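Local coordinates for protein alkaline phosphatase (Antarctic bacterium, PDB 2W5V) that probably hydrolyses phosphate monoesters as a zinc- and magnesium-dependent alkaline phosphatase, working through a phosphoserine intermediate, at residues 151-159 with 173-183; 222-232 with 269-280. The protein carries 1 engineered substitution. All blocks are in the same frame, centred on the assembly; numbering follows the deposited sequence.

Contact 1 (151-159 with 173-183)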
# COMPACT_ATOMS: atom_id res chain seq x y z
N GLU B 151 25.66 14.01 -15.62
CA GLU B 151 26.18 13.78 -14.27
C GLU B 151 27.44 14.56 -13.92
O GLU B 151 27.64 14.91 -12.76
CB GLU B 151 26.36 12.28 -14.01
CG GLU B 151 25.06 11.59 -13.64
CD GLU B 151 25.23 10.13 -13.28
OE1 GLU B 151 25.31 9.82 -12.07
OE2 GLU B 151 25.27 9.29 -14.21
N GLU B 152 28.28 14.85 -14.91
CA GLU B 152 29.43 15.73 -14.65
C GLU B 152 28.96 17.16 -14.36
O GLU B 152 29.55 17.86 -13.54
CB GLU B 152 30.44 15.67 -15.79
CG GLU B 152 31.11 14.31 -15.90
CD GLU B 152 32.21 14.26 -16.94
OE1 GLU B 152 32.53 15.31 -17.54
OE2 GLU B 152 32.76 13.15 -17.15
N GLU B 153 27.90 17.59 -15.03
CA GLU B 153 27.31 18.90 -14.73
C GLU B 153 26.73 18.90 -13.31
O GLU B 153 26.87 19.88 -12.57
CB GLU B 153 26.20 19.23 -15.74
CG GLU B 153 25.49 20.55 -15.47
CD GLU B 153 24.41 20.87 -16.51
OE1 GLU B 153 24.68 20.75 -17.72
OE2 GLU B 153 23.29 21.25 -16.11
N ILE B 154 26.07 17.81 -12.95
CA ILE B 154 25.49 17.68 -11.62
C ILE B 154 26.57 17.74 -10.54
O ILE B 154 26.40 18.40 -9.51
CB ILE B 154 24.66 16.38 -11.51
CG1 ILE B 154 23.33 16.58 -12.24
CG2 ILE B 154 24.42 16.01 -10.05
CD1 ILE B 154 22.59 15.30 -12.56
N ALA B 155 27.69 17.06 -10.77
CA ALA B 155 28.81 17.12 -9.85
C ALA B 155 29.29 18.56 -9.66
O ALA B 155 29.53 19.01 -8.54
CB ALA B 155 29.95 16.24 -10.33
N MET B 156 29.45 19.29 -10.76
CA MET B 156 29.83 20.69 -10.68
C MET B 156 28.78 21.51 -9.91
O MET B 156 29.14 22.43 -9.17
CB MET B 156 30.04 21.29 -12.07
CG MET B 156 30.50 22.74 -12.03
SD MET B 156 32.22 22.88 -11.50
CE MET B 156 33.05 22.05 -12.86
N ASP B 157 27.50 21.18 -10.09
CA ASP B 157 26.43 21.85 -9.35
C ASP B 157 26.58 21.67 -7.83
O ASP B 157 26.21 22.56 -7.06
CB ASP B 157 25.05 21.32 -9.78
CG ASP B 157 24.63 21.81 -11.16
OD1 ASP B 157 25.24 22.78 -11.68
OD2 ASP B 157 23.68 21.23 -11.72
N MET B 158 27.10 20.52 -7.42
CA MET B 158 27.33 20.27 -6.00
C MET B 158 28.18 21.39 -5.39
O MET B 158 27.92 21.85 -4.28
CB MET B 158 28.01 18.91 -5.78
CG MET B 158 28.44 18.63 -4.34
SD MET B 158 27.04 18.35 -3.25
CE MET B 158 26.65 16.64 -3.65
N THR B 159 29.19 21.82 -6.14
CA THR B 159 30.11 22.84 -5.64
C THR B 159 29.44 24.20 -5.47
O THR B 159 30.00 25.09 -4.83
CB THR B 159 31.35 22.98 -6.57
OG1 THR B 159 31.02 23.78 -7.71
CG2 THR B 159 31.84 21.60 -7.01
N TYR B 173 32.86 11.16 -11.09
CA TYR B 173 32.26 12.37 -11.65
C TYR B 173 32.93 13.66 -11.16
O TYR B 173 32.69 14.75 -11.69
CB TYR B 173 30.74 12.37 -11.40
CG TYR B 173 30.12 11.12 -11.97
CD1 TYR B 173 29.88 10.01 -11.17
CD2 TYR B 173 29.83 11.03 -13.33
CE1 TYR B 173 29.34 8.85 -11.70
CE2 TYR B 173 29.29 9.87 -13.87
CZ TYR B 173 29.05 8.79 -13.05
OH TYR B 173 28.51 7.64 -13.59
N PHE B 174 33.80 13.51 -10.17
CA PHE B 174 34.55 14.64 -9.63
C PHE B 174 36.04 14.64 -10.03
O PHE B 174 36.65 15.71 -10.14
CB PHE B 174 34.44 14.66 -8.10
CG PHE B 174 33.06 14.95 -7.60
CD1 PHE B 174 32.69 16.24 -7.25
CD2 PHE B 174 32.12 13.94 -7.49
CE1 PHE B 174 31.41 16.52 -6.79
CE2 PHE B 174 30.84 14.21 -7.03
CZ PHE B 174 30.49 15.50 -6.68
N THR B 175 36.61 13.47 -10.25
CA THR B 175 38.06 13.37 -10.45
C THR B 175 38.50 12.64 -11.71
O THR B 175 39.70 12.59 -12.00
CB THR B 175 38.73 12.67 -9.26
OG1 THR B 175 38.40 11.28 -9.28
CG2 THR B 175 38.29 13.29 -7.95
N LYS B 176 37.56 12.07 -12.44
CA LYS B 176 37.90 11.38 -13.68
C LYS B 176 36.85 11.69 -14.73
O LYS B 176 36.12 10.80 -15.19
CB LYS B 176 38.03 9.87 -13.45
CG LYS B 176 39.11 9.51 -12.44
CD LYS B 176 39.22 8.02 -12.20
CE LYS B 176 40.21 7.72 -11.08
NZ LYS B 176 40.37 6.26 -10.85
N ARG B 177 36.78 12.96 -15.10
CA ARG B 177 35.72 13.48 -15.96
C ARG B 177 36.19 13.57 -17.41
O ARG B 177 37.39 13.63 -17.68
CB ARG B 177 35.30 14.88 -15.48
CG ARG B 177 34.85 14.94 -14.03
CD ARG B 177 34.99 16.34 -13.45
NE ARG B 177 34.34 17.35 -14.28
CZ ARG B 177 33.07 17.73 -14.17
NH1 ARG B 177 32.28 17.18 -13.25
NH2 ARG B 177 32.58 18.66 -14.98
N LYS B 178 35.24 13.57 -18.34
CA LYS B 178 35.56 13.68 -19.75
C LYS B 178 36.16 15.05 -20.06
O LYS B 178 36.94 15.19 -21.00
CB LYS B 178 34.31 13.44 -20.61
CG LYS B 178 33.58 12.13 -20.32
CD LYS B 178 34.12 10.95 -21.12
CE LYS B 178 35.27 10.25 -20.39
NZ LYS B 178 35.65 8.96 -21.05
N ASP B 179 35.80 16.06 -19.27
CA ASP B 179 36.33 17.41 -19.47
C ASP B 179 37.62 17.63 -18.69
O ASP B 179 38.13 18.75 -18.63
CB ASP B 179 35.29 18.47 -19.09
CG ASP B 179 34.97 18.47 -17.60
OD1 ASP B 179 35.55 17.65 -16.86
OD2 ASP B 179 34.14 19.30 -17.17
N LYS B 180 38.11 16.57 -18.06
CA LYS B 180 39.40 16.57 -17.38
C LYS B 180 39.52 17.56 -16.21
O LYS B 180 40.58 17.65 -15.59
CB LYS B 180 40.53 16.80 -18.38
CG LYS B 180 41.86 16.17 -17.96
CD LYS B 180 43.04 16.72 -18.77
CE LYS B 180 42.89 16.48 -20.27
NZ LYS B 180 42.07 17.53 -20.95
N LYS B 181 38.45 18.29 -15.90
CA LYS B 181 38.47 19.23 -14.78
C LYS B 181 38.54 18.51 -13.43
O LYS B 181 37.93 17.44 -13.26
CB LYS B 181 37.22 20.10 -14.79
CG LYS B 181 37.16 21.11 -15.90
CD LYS B 181 35.90 21.95 -15.77
CE LYS B 181 35.85 23.07 -16.80
NZ LYS B 181 34.66 23.94 -16.60
N ASP B 182 39.25 19.09 -12.47
CA ASP B 182 39.29 18.55 -11.11
C ASP B 182 38.27 19.25 -10.23
O ASP B 182 38.54 20.31 -9.67
CB ASP B 182 40.68 18.71 -10.48
CG ASP B 182 40.71 18.25 -9.02
OD1 ASP B 182 39.68 17.75 -8.52
OD2 ASP B 182 41.78 18.39 -8.37
N VAL B 183 37.09 18.66 -10.11
CA VAL B 183 35.99 19.29 -9.39
C VAL B 183 36.13 19.08 -7.88
O VAL B 183 35.59 19.85 -7.08
CB VAL B 183 34.63 18.77 -9.88
CG1 VAL B 183 33.51 19.43 -9.12
CG2 VAL B 183 34.49 19.03 -11.37

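Contact 2 (222-232 with 269-280)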
# COMPACT_ATOMS: atom_id res chain seq x y z
N THR B 222 27.18 -3.42 -3.36
CA THR B 222 25.90 -3.98 -2.93
C THR B 222 26.06 -4.51 -1.51
O THR B 222 27.18 -4.67 -1.03
CB THR B 222 25.40 -5.12 -3.83
OG1 THR B 222 26.33 -6.22 -3.81
CG2 THR B 222 25.21 -4.62 -5.27
N MET B 223 24.95 -4.77 -0.83
CA MET B 223 24.99 -5.40 0.48
C MET B 223 25.66 -6.77 0.36
O MET B 223 26.47 -7.17 1.20
CB MET B 223 23.59 -5.57 1.06
CG MET B 223 22.91 -4.27 1.50
SD MET B 223 23.90 -3.34 2.69
CE MET B 223 23.90 -4.47 4.10
N GLU B 224 25.32 -7.48 -0.71
CA GLU B 224 25.84 -8.83 -0.92
C GLU B 224 27.35 -8.82 -1.17
O GLU B 224 28.01 -9.85 -1.05
CB GLU B 224 25.09 -9.55 -2.05
CG GLU B 224 23.65 -9.93 -1.70
CD GLU B 224 22.91 -10.63 -2.83
OE1 GLU B 224 23.24 -10.39 -4.01
OE2 GLU B 224 21.99 -11.42 -2.55
N LYS B 225 27.88 -7.65 -1.52
CA LYS B 225 29.32 -7.51 -1.72
C LYS B 225 29.98 -6.81 -0.54
O LYS B 225 31.12 -6.37 -0.64
CB LYS B 225 29.61 -6.74 -3.01
CG LYS B 225 29.34 -7.52 -4.28
CD LYS B 225 30.45 -8.53 -4.53
CE LYS B 225 30.22 -9.28 -5.83
NZ LYS B 225 31.28 -10.31 -6.07
N GLY B 226 29.26 -6.71 0.57
CA GLY B 226 29.84 -6.25 1.82
C GLY B 226 29.81 -4.76 2.10
O GLY B 226 30.72 -4.23 2.73
N ARG B 227 28.77 -4.06 1.65
CA ARG B 227 28.65 -2.64 1.96
C ARG B 227 28.46 -2.44 3.46
O ARG B 227 28.85 -1.42 4.01
CB ARG B 227 27.50 -1.99 1.19
CG ARG B 227 27.44 -0.47 1.35
CD ARG B 227 26.33 0.17 0.52
NE ARG B 227 24.99 -0.16 1.00
CZ ARG B 227 24.05 -0.73 0.25
NH1 ARG B 227 24.31 -1.05 -1.02
NH2 ARG B 227 22.85 -0.99 0.76
N GLY B 228 27.85 -3.41 4.12
CA GLY B 228 27.62 -3.29 5.55
C GLY B 228 26.70 -2.12 5.87
O GLY B 228 25.89 -1.72 5.03
N ASN B 229 26.84 -1.57 7.07
CA ASN B 229 25.90 -0.59 7.61
C ASN B 229 26.15 0.85 7.16
O ASN B 229 25.84 1.80 7.89
CB ASN B 229 25.87 -0.65 9.13
CG ASN B 229 27.05 0.05 9.77
OD1 ASN B 229 26.96 0.58 10.87
ND2 ASN B 229 28.18 0.07 9.06
N PHE B 230 26.68 1.02 5.96
CA PHE B 230 26.93 2.36 5.43
C PHE B 230 25.73 3.30 5.55
O PHE B 230 25.85 4.42 6.05
CB PHE B 230 27.36 2.30 3.97
CG PHE B 230 27.34 3.64 3.30
CD1 PHE B 230 28.31 4.59 3.60
CD2 PHE B 230 26.36 3.97 2.39
CE1 PHE B 230 28.31 5.83 2.99
CE2 PHE B 230 26.34 5.22 1.77
CZ PHE B 230 27.32 6.15 2.07
N LEU B 231 24.57 2.87 5.07
CA LEU B 231 23.43 3.78 5.01
C LEU B 231 23.04 4.27 6.41
O LEU B 231 22.88 5.46 6.63
CB LEU B 231 22.24 3.15 4.27
CG LEU B 231 21.00 4.02 4.08
CD1 LEU B 231 21.34 5.28 3.29
CD2 LEU B 231 19.91 3.23 3.39
N SER B 232 22.90 3.35 7.36
CA SER B 232 22.61 3.75 8.73
C SER B 232 23.71 4.63 9.32
O SER B 232 23.43 5.69 9.87
CB SER B 232 22.37 2.53 9.62
OG SER B 232 21.19 1.87 9.25
N TYR B 269 18.97 -9.69 -4.22
CA TYR B 269 19.53 -8.34 -4.31
C TYR B 269 18.52 -7.34 -3.76
O TYR B 269 18.83 -6.55 -2.86
CB TYR B 269 19.86 -8.05 -5.78
CG TYR B 269 20.57 -6.74 -6.08
CD1 TYR B 269 21.16 -5.98 -5.07
CD2 TYR B 269 20.69 -6.30 -7.39
CE1 TYR B 269 21.82 -4.78 -5.38
CE2 TYR B 269 21.35 -5.11 -7.70
CZ TYR B 269 21.91 -4.36 -6.69
OH TYR B 269 22.56 -3.19 -7.01
N LEU B 270 17.30 -7.39 -4.30
CA LEU B 270 16.23 -6.51 -3.87
C LEU B 270 16.01 -6.62 -2.36
O LEU B 270 15.97 -5.61 -1.65
CB LEU B 270 14.94 -6.86 -4.61
CG LEU B 270 13.74 -5.92 -4.46
CD1 LEU B 270 12.83 -6.08 -5.67
CD2 LEU B 270 12.98 -6.18 -3.15
N ILE B 271 15.87 -7.85 -1.88
CA ILE B 271 15.57 -8.10 -0.48
C ILE B 271 16.67 -7.60 0.47
O ILE B 271 16.38 -6.95 1.48
CB ILE B 271 15.29 -9.59 -0.23
CG1 ILE B 271 13.94 -9.96 -0.84
CG2 ILE B 271 15.28 -9.89 1.26
CD1 ILE B 271 13.66 -11.45 -0.84
N SER B 272 17.92 -7.88 0.14
CA SER B 272 19.02 -7.44 1.00
C SER B 272 19.10 -5.92 1.04
O SER B 272 19.43 -5.33 2.07
CB SER B 272 20.36 -8.07 0.59
OG SER B 272 20.68 -7.79 -0.76
N GLU B 273 18.80 -5.27 -0.09
CA GLU B 273 18.89 -3.82 -0.14
C GLU B 273 17.77 -3.16 0.68
O GLU B 273 18.01 -2.18 1.39
CB GLU B 273 18.89 -3.30 -1.58
CG GLU B 273 20.10 -3.74 -2.43
CD GLU B 273 21.44 -3.26 -1.90
OE1 GLU B 273 21.53 -2.10 -1.45
OE2 GLU B 273 22.43 -4.03 -1.94
N ILE B 274 16.56 -3.70 0.61
CA ILE B 274 15.48 -3.07 1.36
C ILE B 274 15.58 -3.41 2.85
O ILE B 274 15.17 -2.62 3.69
CB ILE B 274 14.08 -3.37 0.79
CG1 ILE B 274 13.05 -2.43 1.44
CG2 ILE B 274 13.70 -4.81 0.99
CD1 ILE B 274 11.68 -2.47 0.81
N ASN B 275 16.13 -4.58 3.17
CA ASN B 275 16.42 -4.90 4.56
C ASN B 275 17.39 -3.88 5.17
O ASN B 275 17.22 -3.46 6.32
CB ASN B 275 16.98 -6.32 4.70
CG ASN B 275 15.89 -7.38 4.71
OD1 ASN B 275 14.70 -7.07 4.73
ND2 ASN B 275 16.30 -8.65 4.71
N ASP B 276 18.40 -3.48 4.40
CA ASP B 276 19.35 -2.45 4.82
C ASP B 276 18.64 -1.11 5.01
O ASP B 276 18.88 -0.40 6.00
CB ASP B 276 20.48 -2.31 3.79
CG ASP B 276 21.45 -1.20 4.14
OD1 ASP B 276 22.07 -1.27 5.22
OD2 ASP B 276 21.59 -0.26 3.33
N PHE B 277 17.76 -0.76 4.07
CA PHE B 277 16.97 0.46 4.16
C PHE B 277 16.13 0.49 5.44
O PHE B 277 16.08 1.51 6.13
CB PHE B 277 16.07 0.60 2.93
CG PHE B 277 15.24 1.86 2.92
CD1 PHE B 277 15.82 3.09 2.60
CD2 PHE B 277 13.89 1.82 3.23
CE1 PHE B 277 15.06 4.26 2.60
CE2 PHE B 277 13.11 2.98 3.23
CZ PHE B 277 13.70 4.21 2.91
N ASP B 278 15.51 -0.63 5.78
CA ASP B 278 14.74 -0.71 7.02
C ASP B 278 15.62 -0.48 8.25
O ASP B 278 15.17 0.10 9.24
CB ASP B 278 14.00 -2.05 7.15
CG ASP B 278 13.11 -2.09 8.38
OD1 ASP B 278 12.04 -1.43 8.37
OD2 ASP B 278 13.48 -2.75 9.37
N ASP B 279 16.87 -0.92 8.19
CA ASP B 279 17.82 -0.60 9.26
C ASP B 279 18.00 0.92 9.40
O ASP B 279 18.00 1.45 10.51
CB ASP B 279 19.17 -1.27 9.00
CG ASP B 279 19.18 -2.74 9.41
OD1 ASP B 279 18.21 -3.20 10.05
OD2 ASP B 279 20.17 -3.44 9.08
N ALA B 280 18.15 1.60 8.27
CA ALA B 280 18.28 3.06 8.27
C ALA B 280 17.04 3.71 8.86
O ALA B 280 17.13 4.71 9.58
CB ALA B 280 18.52 3.57 6.86
O HOH W 1 22.78 -6.73 -2.20
O HOH W 2 24.32 0.22 3.74
O HOH W 3 22.46 0.55 7.10

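Contact 1 (151-159 with 173-183)
Helix 151-158 packs here against the end of the short helix 172-175 and the loop after it, a peripheral part of the alpha/beta alkaline phosphatase fold, with Glu152 and Ala155 meeting Tyr173, Phe174 and Arg177. Ala155 CB sits over the centre of the Phe174 ring in a CH-pi contact, 3.8 Å from the centroid. One turn earlier, the Glu151 carboxylate stacks on the Tyr173 ring, the planes 27° apart; Glu151 OE1 bonds Thr134 and Tyr173 OH bonds Glu218. Arg177 sets its guanidinium against the helix: NH1 bonds Glu152 O (2.8 Å) and Tyr173 O (2.9 Å), both acceptors close to the guanidinium plane. The same group grips Asp179 side-on, NE to OD1 and NH2 to OD2, which fixes its rotation. Met156 CE covers the guanidinium face opposite Glu152 CB and touches Val183 CG2 at 3.7 Å. Glu153 and Asp157 of this helix bind magnesium in another structure of this protein, though none is bound to them here. Asp179 OD1 also accepts from Lys181 N, an Asx turn. Glu152 and Arg177 run antiparallel alongside each other; the stretched-out Glu152 chain (chi2 -175°) carries its carboxylate to the type I turn at 177-180, where Lys178 N donates to the syn side of Glu152 OE2 at 2.8 Å.

Contact 2 (222-232 with 269-280)
Arg227 points its guanidinium edge at two acids of the facing helix, Glu273 and Asp276, one helical turn apart. Its CG is anti to the backbone N (chi1 -173°) and the chain bends at chi3, which brings both terminal nitrogens to the two acids. The grip on Glu273 is end-on: NH1 at 3.0 Å and NH2 at 2.8 Å both bond to OE1, while the two flat groups are turned 60° from each other. NH1 also bonds Pro221 O, which helps set the guanidinium, and NH2 donates to Asp276 OD2 (3.0 Å), which it meets from above the carboxylate plane. The other Glu273 oxygen, OE2, takes Met223 N on its syn lone pair in an almost straight bond of 2.9 Å, so this one carboxylate ties down both a side chain and the backbone of the loop. These bonds join the loop leading into helix 230-242 to helix 267-291 of the alkaline phosphatase fold, beside the bound magnesium held by Asn266 and Ser268; Glu224 turns its carboxylate that way and bonds Ser268. Met223 crosses Asp276 at about a right angle, its SD lying 3.6 Å from Asp276 CG. At the start of the facing helix segment, Thr222 CG2 presses on Tyr269 CE1 at 3.4 Å, and the Tyr269 hydroxyl bonds Gln257. Ordered water fills in the polar contacts: one molecule joins Glu224 N to Glu273 OE2 and to Ser272 OG, which also bonds Ser268 O; a second is shared by Arg227 NE, Gly228 O, Leu231 N and Asp276 OD2. A third accepts from Ser232 N and donates to Asp276 OD1. Farther along, the contact turns apolar, with Leu231 laying CG against Ala280 CB at 3.8 Å and CD2 near the Phe277 ring.

Reading from the N terminus, helix 151-158 comes first, and the chain passes along strand 165-169 before returning at 173-183, so contact 1 closes a short loop of 13 residues. It ties helix 151-158 to the end of helix 172-175 and the loop leading to helix 183-188. The chain then runs through that helix and strands 192-195 and 210-214 to reach 222-232. Contact 2 closes a longer loop of 36 residues, holding strand 249-255 and helix 258-263, and ties the loop before helix 230-242, and that helix's first turn, to helix 267-291. The two contacts follow in series, neither enclosing nor crossing the other. The centres of contact 1 and contact 2 are about 27 Å apart.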